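Local coordinates for protein acetyl-CoA acetyltransferase A (PDB 6BJA) that probably catalyses the thiolase reaction that transfers acetyl groups between coenzyme A thioesters in lipid metabolism, and binds coenzyme A, at residues L31-G37 and G121-M125; G37-K42 and I76-I82; E56-N62 and S86-N92. All blocks are in the same frame, centred on the assembly; numbering follows the deposited sequence.

Contact 1: L31-G37 and G121-M125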
loop_
_atom_site.group_PDB
_atom_site.type_symbol
_atom_site.label_atom_id
_atom_site.label_comp_id
_atom_site.label_asym_id
_atom_site.label_seq_id
_atom_site.Cartn_x
_atom_site.Cartn_y
_atom_site.Cartn_z
ATOM N N LEU A 31 21.893 5.618 0.045
ATOM C CA LEU A 31 22.610 4.952 1.122
ATOM C C LEU A 31 21.720 4.732 2.331
ATOM O O LEU A 31 20.986 5.619 2.758
ATOM C CB LEU A 31 23.833 5.769 1.528
ATOM C CG LEU A 31 24.882 5.954 0.417
ATOM C CD1 LEU A 31 26.046 6.655 0.990
ATOM C CD2 LEU A 31 25.318 4.624 -0.193
ATOM N N SER A 32 21.769 3.516 2.861
ATOM C CA SER A 32 20.974 3.132 4.016
ATOM C C SER A 32 21.650 3.581 5.295
ATOM O O SER A 32 22.827 3.950 5.291
ATOM C CB SER A 32 20.801 1.614 4.038
ATOM O OG SER A 32 22.050 1.024 4.349
ATOM N N ALA A 33 20.913 3.534 6.401
ATOM C CA ALA A 33 21.519 3.774 7.698
ATOM C C ALA A 33 22.673 2.799 7.976
ATOM O O ALA A 33 23.644 3.155 8.641
ATOM C CB ALA A 33 20.473 3.676 8.799
ATOM N N VAL A 34 22.565 1.570 7.472
ATOM C CA VAL A 34 23.655 0.606 7.610
ATOM C C VAL A 34 24.869 1.102 6.840
ATOM O O VAL A 34 25.981 1.138 7.383
ATOM C CB VAL A 34 23.221 -0.810 7.140
ATOM C CG1 VAL A 34 24.433 -1.747 6.977
ATOM C CG2 VAL A 34 22.229 -1.376 8.157
ATOM N N ASP A 35 24.668 1.513 5.594
ATOM C CA ASP A 35 25.779 2.042 4.792
ATOM C C ASP A 35 26.472 3.204 5.506
ATOM O O ASP A 35 27.694 3.250 5.591
ATOM C CB ASP A 35 25.298 2.514 3.421
ATOM C CG ASP A 35 24.782 1.382 2.549
ATOM O OD1 ASP A 35 25.294 0.224 2.633
ATOM O OD2 ASP A 35 23.851 1.653 1.762
ATOM N N LEU A 36 25.699 4.147 6.043
ATOM C CA LEU A 36 26.316 5.306 6.670
ATOM C C LEU A 36 27.028 4.915 7.959
ATOM O O LEU A 36 28.054 5.487 8.322
ATOM C CB LEU A 36 25.262 6.387 6.946
ATOM C CG LEU A 36 24.498 6.946 5.747
ATOM C CD1 LEU A 36 23.419 7.908 6.210
ATOM C CD2 LEU A 36 25.475 7.651 4.793
ATOM N N GLY A 37 26.462 3.951 8.670
ATOM C CA GLY A 37 27.047 3.459 9.908
ATOM C C GLY A 37 28.382 2.792 9.634
ATOM O O GLY A 37 29.329 2.935 10.404
ATOM N N GLY A 121 25.800 6.449 16.038
ATOM C CA GLY A 121 24.417 6.611 15.655
ATOM C C GLY A 121 24.360 6.786 14.156
ATOM O O GLY A 121 25.287 7.327 13.552
ATOM N N SER A 122 23.265 6.320 13.570
ATOM C CA SER A 122 23.028 6.430 12.143
ATOM C C SER A 122 21.548 6.529 11.874
ATOM O O SER A 122 20.752 5.790 12.453
ATOM C CB SER A 122 23.576 5.229 11.383
ATOM O OG SER A 122 23.509 5.476 9.980
ATOM N N GLU A 123 21.175 7.431 10.981
ATOM C CA GLU A 123 19.781 7.577 10.632
ATOM C C GLU A 123 19.651 7.967 9.184
ATOM O O GLU A 123 20.317 8.902 8.721
ATOM C CB GLU A 123 19.097 8.622 11.521
ATOM C CG GLU A 123 17.581 8.501 11.520
ATOM C CD GLU A 123 17.083 7.385 12.440
ATOM O OE1 GLU A 123 17.446 7.419 13.640
ATOM O OE2 GLU A 123 16.313 6.506 11.980
ATOM N N SER A 124 18.815 7.228 8.459
ATOM C CA SER A 124 18.454 7.588 7.099
ATOM C C SER A 124 16.968 7.879 7.079
ATOM O O SER A 124 16.144 6.988 6.835
ATOM C CB SER A 124 18.777 6.478 6.118
ATOM O OG SER A 124 18.433 6.856 4.795
ATOM N N MET A 125 16.619 9.127 7.329
ATOM C CA MET A 125 15.220 9.472 7.362
ATOM C C MET A 125 14.635 9.448 5.949
ATOM O O MET A 125 13.438 9.207 5.765
ATOM C CB MET A 125 15.043 10.811 8.063
ATOM C CG MET A 125 15.570 10.759 9.487
ATOM S SD MET A 125 15.441 12.262 10.486
ATOM C CE MET A 125 13.692 12.270 10.972
HETATM O O HOH W 1 20.455 8.129 3.757
#
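Ser122, on strand 116-124, points toward the start of helix 33-48. Its OG donates a 2.7 Å hydrogen bond to Ala33 O. That carbonyl also takes the helical bond from Gly37 N (2.9 Å), so it has two donors. Ser122 OG also lies 3.6 Å from Leu36 CB. Glu123 points the other way. Its carboxylate is held by the backbone of Val63, Leu64 and Gly358, and its side chain is about 8 Å from that of His355, a predicted active-site residue. Ser124 turns back to the helix. Its CB packs 3.6 Å from Ala33 N, and its OG binds Asn127. Water 1 joins Ser124 OG (2.6 Å) to Leu31 O (2.8 Å). Beside this strand the helix begins with a capping box: Asp35 N donates to Ser32 OG (2.9 Å) and Ser32 N to Asp35 OD2 (3.0 Å). The axes of the short pieces 33-37 and 121-124 run at 143° and come within 7.0 Å. This is the helix-on-sheet packing of the layered alpha/beta thiolase fold.

Contact 2: G37-K42 and I76-I82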
loop_
_atom_site.group_PDB
_atom_site.type_symbol
_atom_site.label_atom_id
_atom_site.label_comp_id
_atom_site.label_asym_id
_atom_site.label_seq_id
_atom_site.Cartn_x
_atom_site.Cartn_y
_atom_site.Cartn_z
ATOM N N GLY A 37 26.462 3.951 8.670
ATOM C CA GLY A 37 27.047 3.459 9.908
ATOM C C GLY A 37 28.382 2.792 9.634
ATOM O O GLY A 37 29.329 2.935 10.404
ATOM N N ILE A 38 28.474 2.072 8.522
ATOM C CA ILE A 38 29.738 1.461 8.145
ATOM C C ILE A 38 30.789 2.538 7.830
ATOM O O ILE A 38 31.959 2.418 8.232
ATOM C CB ILE A 38 29.553 0.521 6.939
ATOM C CG1 ILE A 38 28.686 -0.668 7.319
ATOM C CG2 ILE A 38 30.920 0.034 6.382
ATOM C CD1 ILE A 38 28.061 -1.375 6.127
ATOM N N VAL A 39 30.391 3.604 7.138
ATOM C CA VAL A 39 31.343 4.668 6.819
ATOM C C VAL A 39 31.976 5.184 8.088
ATOM O O VAL A 39 33.204 5.259 8.168
ATOM C CB VAL A 39 30.678 5.823 6.056
ATOM C CG1 VAL A 39 31.608 7.044 5.927
ATOM C CG2 VAL A 39 30.250 5.360 4.693
ATOM N N VAL A 40 31.160 5.557 9.085
ATOM C CA VAL A 40 31.745 6.197 10.255
ATOM C C VAL A 40 32.421 5.193 11.189
ATOM O O VAL A 40 33.390 5.534 11.868
ATOM C CB VAL A 40 30.730 7.052 11.036
ATOM C CG1 VAL A 40 30.343 8.260 10.209
ATOM C CG2 VAL A 40 29.490 6.248 11.444
ATOM N N THR A 41 31.954 3.945 11.203
ATOM C CA THR A 41 32.595 2.949 12.033
ATOM C C THR A 41 33.991 2.644 11.502
ATOM O O THR A 41 34.948 2.625 12.261
ATOM C CB THR A 41 31.745 1.663 12.103
ATOM O OG1 THR A 41 30.489 1.988 12.719
ATOM C CG2 THR A 41 32.415 0.576 12.927
ATOM N N LYS A 42 34.095 2.408 10.206
ATOM C CA LYS A 42 35.404 2.152 9.608
ATOM C C LYS A 42 36.337 3.334 9.833
ATOM O O LYS A 42 37.503 3.129 10.184
ATOM C CB LYS A 42 35.269 1.848 8.122
ATOM C CG LYS A 42 34.703 0.466 7.822
ATOM C CD LYS A 42 34.632 0.269 6.314
ATOM C CE LYS A 42 35.027 -1.132 5.919
ATOM N NZ LYS A 42 35.092 -1.265 4.431
ATOM N N ILE A 76 26.388 -3.540 10.629
ATOM C CA ILE A 76 27.442 -2.536 10.556
ATOM C C ILE A 76 28.771 -3.108 11.041
ATOM O O ILE A 76 29.825 -2.957 10.400
ATOM C CB ILE A 76 27.044 -1.292 11.394
ATOM C CG1 ILE A 76 25.897 -0.547 10.710
ATOM C CG2 ILE A 76 28.232 -0.345 11.610
ATOM C CD1 ILE A 76 25.172 0.432 11.638
ATOM N N SER A 77 28.716 -3.815 12.166
ATOM C CA SER A 77 29.908 -4.369 12.777
ATOM C C SER A 77 30.598 -5.356 11.832
ATOM O O SER A 77 31.807 -5.263 11.570
ATOM C CB SER A 77 29.524 -5.046 14.081
ATOM O OG SER A 77 30.624 -5.491 14.834
ATOM N N ILE A 78 29.824 -6.291 11.306
ATOM C CA ILE A 78 30.399 -7.304 10.414
ATOM C C ILE A 78 30.989 -6.664 9.157
ATOM O O ILE A 78 32.122 -7.009 8.729
ATOM C CB ILE A 78 29.351 -8.373 10.045
ATOM C CG1 ILE A 78 29.113 -9.266 11.256
ATOM C CG2 ILE A 78 29.819 -9.214 8.838
ATOM C CD1 ILE A 78 28.013 -10.292 11.073
ATOM N N ALA A 79 30.263 -5.716 8.564
ATOM C CA ALA A 79 30.718 -5.065 7.334
ATOM C C ALA A 79 31.909 -4.134 7.566
ATOM O O ALA A 79 32.640 -3.797 6.611
ATOM C CB ALA A 79 29.590 -4.307 6.691
ATOM N N SER A 80 32.145 -3.783 8.828
ATOM C CA SER A 80 33.289 -2.973 9.231
ATOM C C SER A 80 34.503 -3.819 9.658
ATOM O O SER A 80 35.481 -3.293 10.200
ATOM C CB SER A 80 32.890 -2.027 10.369
ATOM O OG SER A 80 31.850 -1.163 9.949
ATOM N N GLU A 81 34.439 -5.131 9.391
ATOM C CA GLU A 81 35.511 -6.081 9.721
ATOM C C GLU A 81 35.804 -6.217 11.217
ATOM O O GLU A 81 36.895 -6.573 11.633
ATOM C CB GLU A 81 36.776 -5.689 8.951
ATOM C CG GLU A 81 36.537 -5.703 7.443
ATOM C CD GLU A 81 37.807 -5.490 6.626
ATOM O OE1 GLU A 81 38.684 -4.712 7.060
ATOM O OE2 GLU A 81 37.925 -6.110 5.546
ATOM N N ILE A 82 34.805 -5.929 12.045
ATOM C CA ILE A 82 34.892 -6.205 13.468
ATOM C C ILE A 82 34.621 -7.707 13.655
ATOM O O ILE A 82 33.804 -8.251 12.934
ATOM C CB ILE A 82 33.900 -5.316 14.232
ATOM C CG1 ILE A 82 34.344 -3.861 14.102
ATOM C CG2 ILE A 82 33.816 -5.686 15.699
ATOM C CD1 ILE A 82 33.309 -2.864 14.633
#
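Gly37 lies where helix 33-48 meets helix 72-79. A CB here would fall 2.5 Å from Ile76 CD1, a clash, so the missing side chain lets the isoleucine sit close. Gly37 O is 3.7 Å from Ile76 CG2. Ile38 is the main apolar residue on this side. Its CD1 touches Ala79 CB at 3.4 Å, and its CG1 is 4.3 Å from Ile76 CG2. Its CA also packs 3.8 Å from Ser80 OG. The helix 72-79 ends here in a Schellman motif. Ile82 N bonds to Ser77 O and Glu81 N to Ile78 O, both at 3.1 Å, with Glu81 at positive phi as the C-prime residue. This turn lets the chain leave the helix and brings Ile82 round to face helix 33-48. Both helices also reach the sheet of the thiolase fold: Thr41 touches Leu120 of strand 116-124, and Ser77 OG bonds to Thr58 OG1 of strand 57-61. Thr41 comes next and points toward the partner. Its OG1 donates to Gly37 O (2.8 Å) and also rests 3.4 Å from Ile76 CG2. Thr41 CG2 lies 3.5 Å from Ser80 OG and 3.9 Å from Ile82 CD1. Ser80 OG in turn donates to Ile76 O (2.7 Å), so both hydroxyls are tied to their own segments. Lys42 runs along the edge, with CG 3.9 Å from Ser80 OG and CE 3.6 Å from Ala79 O.

Contact 3: E56-N62 and S86-N92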
loop_
_atom_site.group_PDB
_atom_site.type_symbol
_atom_site.label_atom_id
_atom_site.label_comp_id
_atom_site.label_asym_id
_atom_site.label_seq_id
_atom_site.Cartn_x
_atom_site.Cartn_y
_atom_site.Cartn_z
ATOM N N GLU A 56 35.463 -4.600 20.758
ATOM C CA GLU A 56 34.794 -5.679 21.504
ATOM C C GLU A 56 33.269 -5.637 21.429
ATOM O O GLU A 56 32.593 -6.665 21.596
ATOM C CB GLU A 56 35.224 -5.649 22.975
ATOM C CG GLU A 56 36.707 -5.974 23.145
ATOM C CD GLU A 56 37.292 -5.611 24.504
ATOM O OE1 GLU A 56 36.605 -5.017 25.342
ATOM O OE2 GLU A 56 38.477 -5.930 24.736
ATOM N N GLU A 57 32.736 -4.438 21.218
ATOM C CA GLU A 57 31.298 -4.191 21.096
ATOM C C GLU A 57 31.015 -3.074 20.123
ATOM O O GLU A 57 31.788 -2.124 20.049
ATOM C CB GLU A 57 30.650 -3.755 22.412
ATOM C CG GLU A 57 30.519 -4.771 23.446
ATOM C CD GLU A 57 29.501 -4.366 24.523
ATOM O OE1 GLU A 57 28.577 -3.542 24.251
ATOM O OE2 GLU A 57 29.636 -4.884 25.643
ATOM N N THR A 58 29.873 -3.174 19.445
ATOM C CA THR A 58 29.364 -2.137 18.553
ATOM C C THR A 58 27.981 -1.747 19.019
ATOM O O THR A 58 27.096 -2.601 19.049
ATOM C CB THR A 58 29.319 -2.645 17.139
ATOM O OG1 THR A 58 30.647 -3.055 16.770
ATOM C CG2 THR A 58 28.835 -1.574 16.169
ATOM N N ILE A 59 27.810 -0.488 19.415
ATOM C CA ILE A 59 26.552 -0.033 20.013
ATOM C C ILE A 59 26.027 1.094 19.143
ATOM O O ILE A 59 26.696 2.109 19.003
ATOM C CB ILE A 59 26.728 0.484 21.456
ATOM C CG1 ILE A 59 27.495 -0.519 22.307
ATOM C CG2 ILE A 59 25.364 0.823 22.074
ATOM C CD1 ILE A 59 27.981 0.014 23.612
ATOM N N VAL A 60 24.836 0.920 18.580
ATOM C CA VAL A 60 24.321 1.837 17.570
ATOM C C VAL A 60 22.973 2.420 17.906
ATOM O O VAL A 60 21.997 1.690 18.082
ATOM C CB VAL A 60 24.170 1.152 16.204
ATOM C CG1 VAL A 60 23.723 2.181 15.156
ATOM C CG2 VAL A 60 25.471 0.485 15.781
ATOM N N GLY A 61 22.893 3.746 17.961
ATOM C CA GLY A 61 21.615 4.418 18.058
ATOM C C GLY A 61 20.919 4.579 16.720
ATOM O O GLY A 61 21.524 4.989 15.718
ATOM N N ASN A 62 19.631 4.253 16.700
ATOM C CA ASN A 62 18.807 4.330 15.501
ATOM C C ASN A 62 17.358 4.343 15.918
ATOM O O ASN A 62 16.968 3.559 16.766
ATOM C CB ASN A 62 19.077 3.139 14.566
ATOM C CG ASN A 62 18.181 3.140 13.350
ATOM O OD1 ASN A 62 17.186 2.398 13.278
ATOM N ND2 ASN A 62 18.531 3.956 12.366
ATOM N N SER A 86 32.454 -10.188 18.518
ATOM C CA SER A 86 32.113 -8.947 19.183
ATOM C C SER A 86 30.607 -8.781 19.260
ATOM O O SER A 86 29.879 -9.217 18.372
ATOM C CB SER A 86 32.756 -7.769 18.459
ATOM O OG SER A 86 34.162 -7.911 18.520
ATOM N N GLN A 87 30.150 -8.147 20.333
ATOM C CA GLN A 87 28.735 -7.987 20.613
ATOM C C GLN A 87 28.145 -6.713 20.024
ATOM O O GLN A 87 28.747 -5.653 20.123
ATOM C CB GLN A 87 28.526 -7.981 22.106
ATOM C CG GLN A 87 28.437 -9.360 22.742
ATOM C CD GLN A 87 29.614 -10.263 22.429
ATOM O OE1 GLN A 87 30.703 -10.102 23.008
ATOM N NE2 GLN A 87 29.407 -11.241 21.520
ATOM N N CYS A 88 26.952 -6.836 19.459
ATOM C CA CYS A 88 26.300 -5.758 18.716
ATOM C C CYS A 88 24.865 -5.534 19.147
ATOM O O CYS A 88 24.094 -6.476 19.205
ATOM C CB CYS A 88 26.316 -6.089 17.244
ATOM S SG CYS A 88 27.992 -6.466 16.644
ATOM N N VAL A 89 24.499 -4.282 19.443
ATOM C CA VAL A 89 23.136 -3.988 19.871
ATOM C C VAL A 89 22.692 -2.648 19.299
ATOM O O VAL A 89 23.506 -1.714 19.162
ATOM C CB VAL A 89 23.034 -3.999 21.403
ATOM C CG1 VAL A 89 23.861 -2.879 22.043
ATOM C CG2 VAL A 89 21.577 -3.889 21.853
ATOM N N THR A 90 21.417 -2.561 18.939
ATOM C CA THR A 90 20.826 -1.341 18.402
ATOM C C THR A 90 19.890 -0.792 19.453
ATOM O O THR A 90 19.127 -1.535 20.057
ATOM C CB THR A 90 20.077 -1.578 17.079
ATOM O OG1 THR A 90 20.951 -2.259 16.156
ATOM C CG2 THR A 90 19.687 -0.273 16.422
ATOM N N ILE A 91 19.988 0.496 19.719
ATOM C CA ILE A 91 19.145 1.035 20.766
ATOM C C ILE A 91 18.396 2.286 20.327
ATOM O O ILE A 91 18.849 3.060 19.465
ATOM C CB ILE A 91 19.937 1.294 22.049
ATOM C CG1 ILE A 91 20.834 2.494 21.906
ATOM C CG2 ILE A 91 20.785 0.084 22.466
ATOM C CD1 ILE A 91 20.427 3.459 22.898
ATOM N N ASN A 92 17.219 2.457 20.935
ATOM C CA ASN A 92 16.293 3.528 20.586
ATOM C C ASN A 92 15.930 4.296 21.841
ATOM O O ASN A 92 15.257 3.769 22.721
ATOM C CB ASN A 92 15.026 2.967 19.920
ATOM C CG ASN A 92 14.038 4.045 19.504
ATOM O OD1 ASN A 92 14.207 5.212 19.812
ATOM N ND2 ASN A 92 12.983 3.642 18.804
HETATM O O HOH W 2 26.955 -4.342 22.061
#
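Ile59 overlaps Val89, with Ile59 CG2 4.0 Å from Val89 CG1. They sit on neighbouring parallel strands of a beta-alpha-beta unit, strand 57-61, helix 72-79 and strand 87-92, in the mixed sheet of the thiolase fold. The strand axes are 4.7 Å apart at closest and 5° from parallel. Six backbone hydrogen bonds join them, from Gln87 N to Glu56 O through to Asn62 N to Ile91 O, both 3.1 Å. Glu57, Ile59, Gln87, Val89 and Ile91 share one face, where helix 97-110 packs on Ile59 and Ile91, and Thr58, Val60, Cys88 and Thr90 lie on the other, under helix 72-79. Glu57 forms a salt bridge with Arg114, which also binds Gln87. Strand 87-92 is outermost within the chain, but Thr90 to Asn92 pair antiparallel with a strand of the second subunit, so the sheet continues across the interface. Between the strands, Glu57 CA makes a CA-H...O contact with Gln87 O at 3.1 Å.

Following the chain, the start of helix 33-48, with two residues before it, opens contact 1, and its next turns open contact 2; they share Gly37. Strand 57-61, helix 72-79 and strand 87-92 follow. Contact 2 closes a loop when residues 76-82 return to the helix. Contact 3 closes the next when 86-92 lies beside 56-62. These two loops cross, since their segments alternate. Contact 1 closes last, at 121-125, and both others nest inside its loop. Together they tie two helices to three neighbouring strands. Contacts 1 and 3 meet where Ser122 O is 2.9 Å from Asn62 ND2, a probable hydrogen bond. Contacts 2 and 3 meet at Ser77 OG and Thr58 OG1, 3.1 Å apart.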